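Local coordinates for chemotaxis signal transduction protein (Thermoanaerobacter tengcongensis, PDB 2QDL) that probably serves as the scaffolding adaptor that couples chemoreceptors to the histidine kinase CheA in bacterial chemotaxis signalling, at residues 104-115 with 127-138. Residues are numbered along the deposited sequence; the frame is centred on the assembly and turned at random.
Sequences IPIDENSIEPPP and GIAKTDDKMIII
Glu112 and Ile128 form a single antiparallel bridge, a hydrogen-bonded pair that fastens the chain leaving strand 91-106 to the beta-hairpin of strands 125-131 and 134-139 in the beta-barrel fold of CheW. Glu112 N donates to Ile128 O at 2.8 Å, and Ile128 N returns the bond to Glu112 O at 2.7 Å. Beside this bridge the packing is apolar and close. Ile111 sends its two branches to different neighbours: CG2, anti to the backbone N, rests over Gly127 CA at 3.7 Å, whereas CG1 (chi1 -59°) meets the Ala129 methyl. Beyond CG1, Ile111 CD1 presses on Ile138 CD1 at 3.4 Å, the two side chains crossing at about a right angle. Ile106 CD1 and Ile111 CG1 converge on the Ala129 methyl from one side. At the turn end of the hairpin, Ile104 and Thr131 reach toward each other tip to tip: Ile104 CD1 lies 3.0 Å from Thr131 OG1, a methyl-to-hydroxyl contact, and tight against Thr131 CG2. Ile104 CD1 also touches Ile136 CD1; strand 12-19 lends Val16 to both isoleucines. On the other side of the bridge, Pro114 CB and Pro115 CD lie against CD1 of the buried Ile128, at 4.2 Å for Pro114 CB.

The outer side is looser. Glu112 runs its extended side chain along the exposed flank, and its OE2 stays 5.6 Å from Lys130 NZ, a distance at which opposite charges could attract but do not pair. Between strand 104-106 and the bridge, the 3-10 segment 108-110 stands off the hairpin; Asp107 OD1 accepts from Asn109 N, an Asx turn, and additionally from Asn109 ND2. Asp107 O is likewise gripped twice, by Ser110 N and by Ser110 OG, the hydroxyl arriving in the carbonyl plane at 2.8 Å from Asp107 O.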
ATOM      1  N   ILE A 104      -6.598  -1.027 -12.819  1.00 15.22           N
ATOM      2  CA  ILE A 104      -7.609  -1.922 -13.363  1.00 16.76           C
ATOM      3  C   ILE A 104      -8.993  -1.805 -12.713  1.00 16.11           C
ATOM      4  O   ILE A 104      -9.094  -1.660 -11.511  1.00 15.11           O
ATOM      5  CB  ILE A 104      -7.140  -3.401 -13.389  1.00 17.56           C
ATOM      6  CG1 ILE A 104      -6.724  -3.888 -12.016  1.00 18.60           C
ATOM      7  CG2 ILE A 104      -5.992  -3.575 -14.398  1.00 17.77           C
ATOM      8  CD1 ILE A 104      -6.389  -5.336 -12.056  1.00 23.90           C
ATOM      9  N   PRO A 105     -10.052  -1.881 -13.544  1.00 16.22           N
ATOM     10  CA  PRO A 105     -11.428  -1.920 -13.068  1.00 15.86           C
ATOM     11  C   PRO A 105     -11.785  -3.334 -12.662  1.00 15.73           C
ATOM     12  O   PRO A 105     -11.376  -4.291 -13.316  1.00 15.47           O
ATOM     13  CB  PRO A 105     -12.229  -1.520 -14.305  1.00 15.88           C
ATOM     14  CG  PRO A 105     -11.415  -2.100 -15.457  1.00 15.95           C
ATOM     15  CD  PRO A 105      -9.969  -1.960 -15.023  1.00 15.31           C
ATOM     16  N   ILE A 106     -12.529  -3.480 -11.580  1.00 15.99           N
ATOM     17  CA  ILE A 106     -12.909  -4.814 -11.143  1.00 17.30           C
ATOM     18  C   ILE A 106     -14.253  -4.791 -10.464  1.00 17.04           C
ATOM     19  O   ILE A 106     -14.640  -3.789  -9.842  1.00 17.76           O
ATOM     20  CB  ILE A 106     -11.855  -5.479 -10.190  1.00 17.10           C
ATOM     21  CG1 ILE A 106     -11.759  -4.723  -8.870  1.00 18.69           C
ATOM     22  CG2 ILE A 106     -10.479  -5.535 -10.852  1.00 19.54           C
ATOM     23  CD1 ILE A 106     -11.063  -5.533  -7.796  1.00 23.74           C
ATOM     24  N   ASP A 107     -14.950  -5.910 -10.546  1.00 16.86           N
ATOM     25  CA  ASP A 107     -16.171  -6.097  -9.756  1.00 16.74           C
ATOM     26  C   ASP A 107     -15.801  -6.327  -8.279  1.00 16.74           C
ATOM     27  O   ASP A 107     -15.143  -7.305  -7.926  1.00 16.26           O
ATOM     28  CB  ASP A 107     -16.934  -7.296 -10.289  1.00 16.03           C
ATOM     29  CG  ASP A 107     -18.350  -7.379  -9.778  1.00 17.12           C
ATOM     30  OD1 ASP A 107     -18.709  -6.809  -8.693  1.00 12.29           O
ATOM     31  OD2 ASP A 107     -19.118  -8.043 -10.511  1.00 20.28           O
ATOM     32  N   GLU A 108     -16.225  -5.413  -7.420  1.00 17.78           N
ATOM     33  CA  GLU A 108     -15.948  -5.510  -5.996  1.00 18.46           C
ATOM     34  C   GLU A 108     -16.375  -6.865  -5.406  1.00 19.79           C
ATOM     35  O   GLU A 108     -15.806  -7.340  -4.412  1.00 19.71           O
ATOM     36  CB  GLU A 108     -16.630  -4.366  -5.275  1.00 17.97           C
ATOM     37  CG  GLU A 108     -16.315  -4.305  -3.805  1.00 16.12           C
ATOM     38  CD  GLU A 108     -17.312  -3.474  -3.022  1.00 13.43           C
ATOM     39  OE1 GLU A 108     -16.875  -2.939  -1.986  1.00 13.14           O
ATOM     40  OE2 GLU A 108     -18.502  -3.361  -3.433  1.00  8.07           O
ATOM     41  N   ASN A 109     -17.341  -7.499  -6.066  1.00 21.44           N
ATOM     42  CA  ASN A 109     -17.912  -8.789  -5.642  1.00 22.95           C
ATOM     43  C   ASN A 109     -17.120 -10.005  -6.098  1.00 23.78           C
ATOM     44  O   ASN A 109     -17.442 -11.145  -5.753  1.00 24.93           O
ATOM     45  CB  ASN A 109     -19.366  -8.889  -6.122  1.00 22.75           C
ATOM     46  CG  ASN A 109     -20.227  -7.739  -5.602  1.00 22.81           C
ATOM     47  OD1 ASN A 109     -20.426  -7.605  -4.384  1.00 20.58           O
ATOM     48  ND2 ASN A 109     -20.749  -6.896  -6.531  1.00 21.00           N
ATOM     49  N   SER A 110     -16.073  -9.760  -6.866  1.00 24.22           N
ATOM     50  CA  SER A 110     -15.118 -10.793  -7.203  1.00 25.04           C
ATOM     51  C   SER A 110     -13.990 -10.831  -6.141  1.00 24.27           C
ATOM     52  O   SER A 110     -13.150 -11.725  -6.157  1.00 24.64           O
ATOM     53  CB  SER A 110     -14.528 -10.479  -8.581  1.00 25.46           C
ATOM     54  OG  SER A 110     -13.508  -9.475  -8.449  1.00 30.02           O
ATOM     55  N   ILE A 111     -13.967  -9.856  -5.229  1.00 23.25           N
ATOM     56  CA  ILE A 111     -12.954  -9.810  -4.178  1.00 22.61           C
ATOM     57  C   ILE A 111     -13.314 -10.813  -3.059  1.00 23.16           C
ATOM     58  O   ILE A 111     -14.367 -10.710  -2.431  1.00 22.44           O
ATOM     59  CB  ILE A 111     -12.713  -8.365  -3.637  1.00 22.17           C
ATOM     60  CG1 ILE A 111     -12.268  -7.444  -4.768  1.00 20.82           C
ATOM     61  CG2 ILE A 111     -11.641  -8.348  -2.544  1.00 20.89           C
ATOM     62  CD1 ILE A 111     -12.314  -5.971  -4.395  1.00 20.46           C
ATOM     63  N   GLU A 112     -12.435 -11.794  -2.853  1.00 23.51           N
ATOM     64  CA  GLU A 112     -12.645 -12.849  -1.867  1.00 25.07           C
ATOM     65  C   GLU A 112     -11.930 -12.541  -0.557  1.00 24.67           C
ATOM     66  O   GLU A 112     -10.846 -11.962  -0.568  1.00 22.76           O
ATOM     67  CB  GLU A 112     -12.128 -14.189  -2.392  1.00 25.54           C
ATOM     68  CG  GLU A 112     -12.803 -14.636  -3.673  1.00 31.00           C
ATOM     69  CD  GLU A 112     -12.235 -15.932  -4.226  1.00 38.21           C
ATOM     70  OE1 GLU A 112     -11.250 -16.476  -3.648  1.00 40.68           O
ATOM     71  OE2 GLU A 112     -12.788 -16.407  -5.255  1.00 41.89           O
ATOM     72  N   PRO A 113     -12.533 -12.960   0.580  1.00 25.30           N
ATOM     73  CA  PRO A 113     -11.878 -12.795   1.879  1.00 24.93           C
ATOM     74  C   PRO A 113     -10.634 -13.665   1.861  1.00 24.51           C
ATOM     75  O   PRO A 113     -10.644 -14.694   1.195  1.00 25.26           O
ATOM     76  CB  PRO A 113     -12.918 -13.351   2.867  1.00 26.02           C
ATOM     77  CG  PRO A 113     -13.740 -14.347   2.030  1.00 26.46           C
ATOM     78  CD  PRO A 113     -13.833 -13.657   0.695  1.00 25.46           C
ATOM     79  N   PRO A 114      -9.552 -13.266   2.559  1.00 23.89           N
ATOM     80  CA  PRO A 114      -8.389 -14.144   2.505  1.00 23.80           C
ATOM     81  C   PRO A 114      -8.626 -15.441   3.294  1.00 23.18           C
ATOM     82  O   PRO A 114      -9.387 -15.427   4.257  1.00 23.71           O
ATOM     83  CB  PRO A 114      -7.301 -13.320   3.196  1.00 23.43           C
ATOM     84  CG  PRO A 114      -8.064 -12.442   4.156  1.00 23.99           C
ATOM     85  CD  PRO A 114      -9.330 -12.099   3.436  1.00 24.28           C
ATOM     86  N   PRO A 115      -7.958 -16.542   2.909  1.00 23.04           N
ATOM     87  CA  PRO A 115      -7.996 -17.689   3.832  1.00 22.79           C
ATOM     88  C   PRO A 115      -7.238 -17.290   5.125  1.00 22.52           C
ATOM     89  O   PRO A 115      -6.571 -16.254   5.129  1.00 22.23           O
ATOM     90  CB  PRO A 115      -7.243 -18.790   3.076  1.00 22.03           C
ATOM     91  CG  PRO A 115      -6.409 -18.068   2.059  1.00 22.76           C
ATOM     92  CD  PRO A 115      -7.135 -16.799   1.709  1.00 22.38           C
ATOM     93  N   GLY A 127      -8.669  -8.053   1.037  1.00 13.71           N
ATOM     94  CA  GLY A 127      -9.343  -9.065   0.263  1.00 14.03           C
ATOM     95  C   GLY A 127      -8.414  -9.509  -0.839  1.00 15.14           C
ATOM     96  O   GLY A 127      -7.322  -8.961  -1.005  1.00 13.72           O
ATOM     97  N   ILE A 128      -8.852 -10.513  -1.585  1.00 16.05           N
ATOM     98  CA  ILE A 128      -8.049 -11.041  -2.670  1.00 18.66           C
ATOM     99  C   ILE A 128      -8.844 -10.934  -3.969  1.00 20.14           C
ATOM    100  O   ILE A 128      -9.931 -11.481  -4.084  1.00 18.88           O
ATOM    101  CB  ILE A 128      -7.613 -12.526  -2.423  1.00 18.40           C
ATOM    102  CG1 ILE A 128      -7.169 -12.738  -0.953  1.00 17.77           C
ATOM    103  CG2 ILE A 128      -6.632 -12.982  -3.532  1.00 18.26           C
ATOM    104  CD1 ILE A 128      -5.884 -13.488  -0.736  1.00 18.91           C
ATOM    105  N   ALA A 129      -8.268 -10.219  -4.915  1.00 22.91           N
ATOM    106  CA  ALA A 129      -8.808 -10.041  -6.244  1.00 27.31           C
ATOM    107  C   ALA A 129      -8.004 -10.902  -7.215  1.00 30.40           C
ATOM    108  O   ALA A 129      -6.896 -11.353  -6.920  1.00 30.65           O
ATOM    109  CB  ALA A 129      -8.736  -8.564  -6.632  1.00 26.15           C
ATOM    110  N   LYS A 130      -8.559 -11.164  -8.384  1.00 35.53           N
ATOM    111  CA  LYS A 130      -7.854 -12.036  -9.331  1.00 39.67           C
ATOM    112  C   LYS A 130      -7.856 -11.479 -10.760  1.00 42.26           C
ATOM    113  O   LYS A 130      -8.915 -11.339 -11.395  1.00 42.96           O
ATOM    114  CB  LYS A 130      -8.394 -13.476  -9.247  1.00 40.03           C
ATOM    115  CG  LYS A 130      -8.359 -14.100  -7.810  1.00 40.58           C
ATOM    116  CD  LYS A 130      -8.320 -15.620  -7.853  1.00 42.17           C
ATOM    117  CE  LYS A 130      -9.302 -16.167  -8.924  1.00 43.49           C
ATOM    118  NZ  LYS A 130      -9.064 -17.596  -9.331  1.00 42.65           N
ATOM    119  N   THR A 131      -6.664 -11.148 -11.252  1.00 44.93           N
ATOM    120  CA  THR A 131      -6.536 -10.414 -12.513  1.00 47.53           C
ATOM    121  C   THR A 131      -5.562 -11.069 -13.472  1.00 48.65           C
ATOM    122  O   THR A 131      -4.510 -11.550 -13.036  1.00 49.23           O
ATOM    123  CB  THR A 131      -6.060  -8.982 -12.246  1.00 48.13           C
ATOM    124  OG1 THR A 131      -7.142  -8.239 -11.657  1.00 49.66           O
ATOM    125  CG2 THR A 131      -5.560  -8.290 -13.554  1.00 47.89           C
ATOM    126  N   ASP A 132      -5.887 -11.026 -14.776  1.00 49.62           N
ATOM    127  CA  ASP A 132      -5.238 -11.871 -15.772  1.00 49.94           C
ATOM    128  C   ASP A 132      -5.350 -13.293 -15.235  1.00 49.78           C
ATOM    129  O   ASP A 132      -6.455 -13.793 -14.973  1.00 49.54           O
ATOM    130  CB  ASP A 132      -3.758 -11.491 -15.959  1.00 50.55           C
ATOM    131  CG  ASP A 132      -3.525 -10.547 -17.131  1.00 52.28           C
ATOM    132  OD1 ASP A 132      -4.072 -10.812 -18.230  1.00 53.46           O
ATOM    133  OD2 ASP A 132      -2.769  -9.556 -16.950  1.00 53.00           O
ATOM    134  N   ASP A 133      -4.188 -13.912 -15.044  1.00 49.52           N
ATOM    135  CA  ASP A 133      -4.067 -15.200 -14.384  1.00 49.33           C
ATOM    136  C   ASP A 133      -3.297 -14.975 -13.061  1.00 48.33           C
ATOM    137  O   ASP A 133      -2.549 -15.844 -12.582  1.00 48.35           O
ATOM    138  CB  ASP A 133      -3.301 -16.147 -15.315  1.00 49.86           C
ATOM    139  CG  ASP A 133      -3.716 -17.596 -15.154  1.00 52.25           C
ATOM    140  OD1 ASP A 133      -4.231 -17.979 -14.070  1.00 54.07           O
ATOM    141  OD2 ASP A 133      -3.508 -18.359 -16.129  1.00 55.18           O
ATOM    142  N   LYS A 134      -3.516 -13.796 -12.478  1.00 46.64           N
ATOM    143  CA  LYS A 134      -2.772 -13.312 -11.319  1.00 44.79           C
ATOM    144  C   LYS A 134      -3.651 -13.232 -10.068  1.00 43.12           C
ATOM    145  O   LYS A 134      -4.887 -13.069 -10.155  1.00 43.22           O
ATOM    146  CB  LYS A 134      -2.208 -11.908 -11.609  1.00 44.94           C
ATOM    147  CG  LYS A 134      -1.276 -11.803 -12.819  1.00 46.01           C
ATOM    148  CD  LYS A 134       0.161 -12.215 -12.495  1.00 45.68           C
ATOM    149  CE  LYS A 134       1.102 -11.780 -13.598  1.00 45.76           C
ATOM    150  NZ  LYS A 134       1.052 -12.728 -14.743  1.00 46.11           N
ATOM    151  N   MET A 135      -3.002 -13.353  -8.911  1.00 40.53           N
ATOM    152  CA  MET A 135      -3.634 -13.057  -7.624  1.00 37.60           C
ATOM    153  C   MET A 135      -3.214 -11.653  -7.222  1.00 34.35           C
ATOM    154  O   MET A 135      -2.020 -11.298  -7.294  1.00 34.98           O
ATOM    155  CB  MET A 135      -3.220 -14.079  -6.560  1.00 38.64           C
ATOM    156  CG  MET A 135      -3.440 -13.611  -5.117  1.00 41.01           C
ATOM    157  SD  MET A 135      -2.973 -14.796  -3.837  1.00 48.56           S
ATOM    158  CE  MET A 135      -4.286 -16.047  -3.981  1.00 47.00           C
ATOM    159  N   ILE A 136      -4.187 -10.828  -6.855  1.00 29.82           N
ATOM    160  CA  ILE A 136      -3.855  -9.521  -6.326  1.00 25.20           C
ATOM    161  C   ILE A 136      -4.438  -9.370  -4.934  1.00 22.25           C
ATOM    162  O   ILE A 136      -5.640  -9.291  -4.768  1.00 21.60           O
ATOM    163  CB  ILE A 136      -4.334  -8.365  -7.207  1.00 25.51           C
ATOM    164  CG1 ILE A 136      -4.019  -8.634  -8.678  1.00 25.56           C
ATOM    165  CG2 ILE A 136      -3.685  -7.042  -6.731  1.00 23.69           C
ATOM    166  CD1 ILE A 136      -4.475  -7.534  -9.592  1.00 26.62           C
ATOM    167  N   ILE A 137      -3.554  -9.279  -3.952  1.00 19.30           N
ATOM    168  CA  ILE A 137      -3.931  -8.973  -2.590  1.00 16.47           C
ATOM    169  C   ILE A 137      -4.130  -7.494  -2.463  1.00 14.44           C
ATOM    170  O   ILE A 137      -3.240  -6.714  -2.776  1.00 14.67           O
ATOM    171  CB  ILE A 137      -2.870  -9.456  -1.565  1.00 16.62           C
ATOM    172  CG1 ILE A 137      -2.994 -10.971  -1.407  1.00 17.35           C
ATOM    173  CG2 ILE A 137      -3.038  -8.737  -0.222  1.00 13.77           C
ATOM    174  CD1 ILE A 137      -1.817 -11.615  -0.845  1.00 18.73           C
ATOM    175  N   ILE A 138      -5.329  -7.124  -2.023  1.00 12.08           N
ATOM    176  CA  ILE A 138      -5.650  -5.771  -1.713  1.00 10.79           C
ATOM    177  C   ILE A 138      -5.214  -5.562  -0.269  1.00 11.62           C
ATOM    178  O   ILE A 138      -5.688  -6.256   0.668  1.00 11.45           O
ATOM    179  CB  ILE A 138      -7.169  -5.461  -1.922  1.00 10.98           C
ATOM    180  CG1 ILE A 138      -7.552  -5.700  -3.385  1.00 10.18           C
ATOM    181  CG2 ILE A 138      -7.450  -4.016  -1.518  1.00  9.76           C
ATOM    182  CD1 ILE A 138      -9.000  -5.519  -3.641  1.00 16.82           C
TER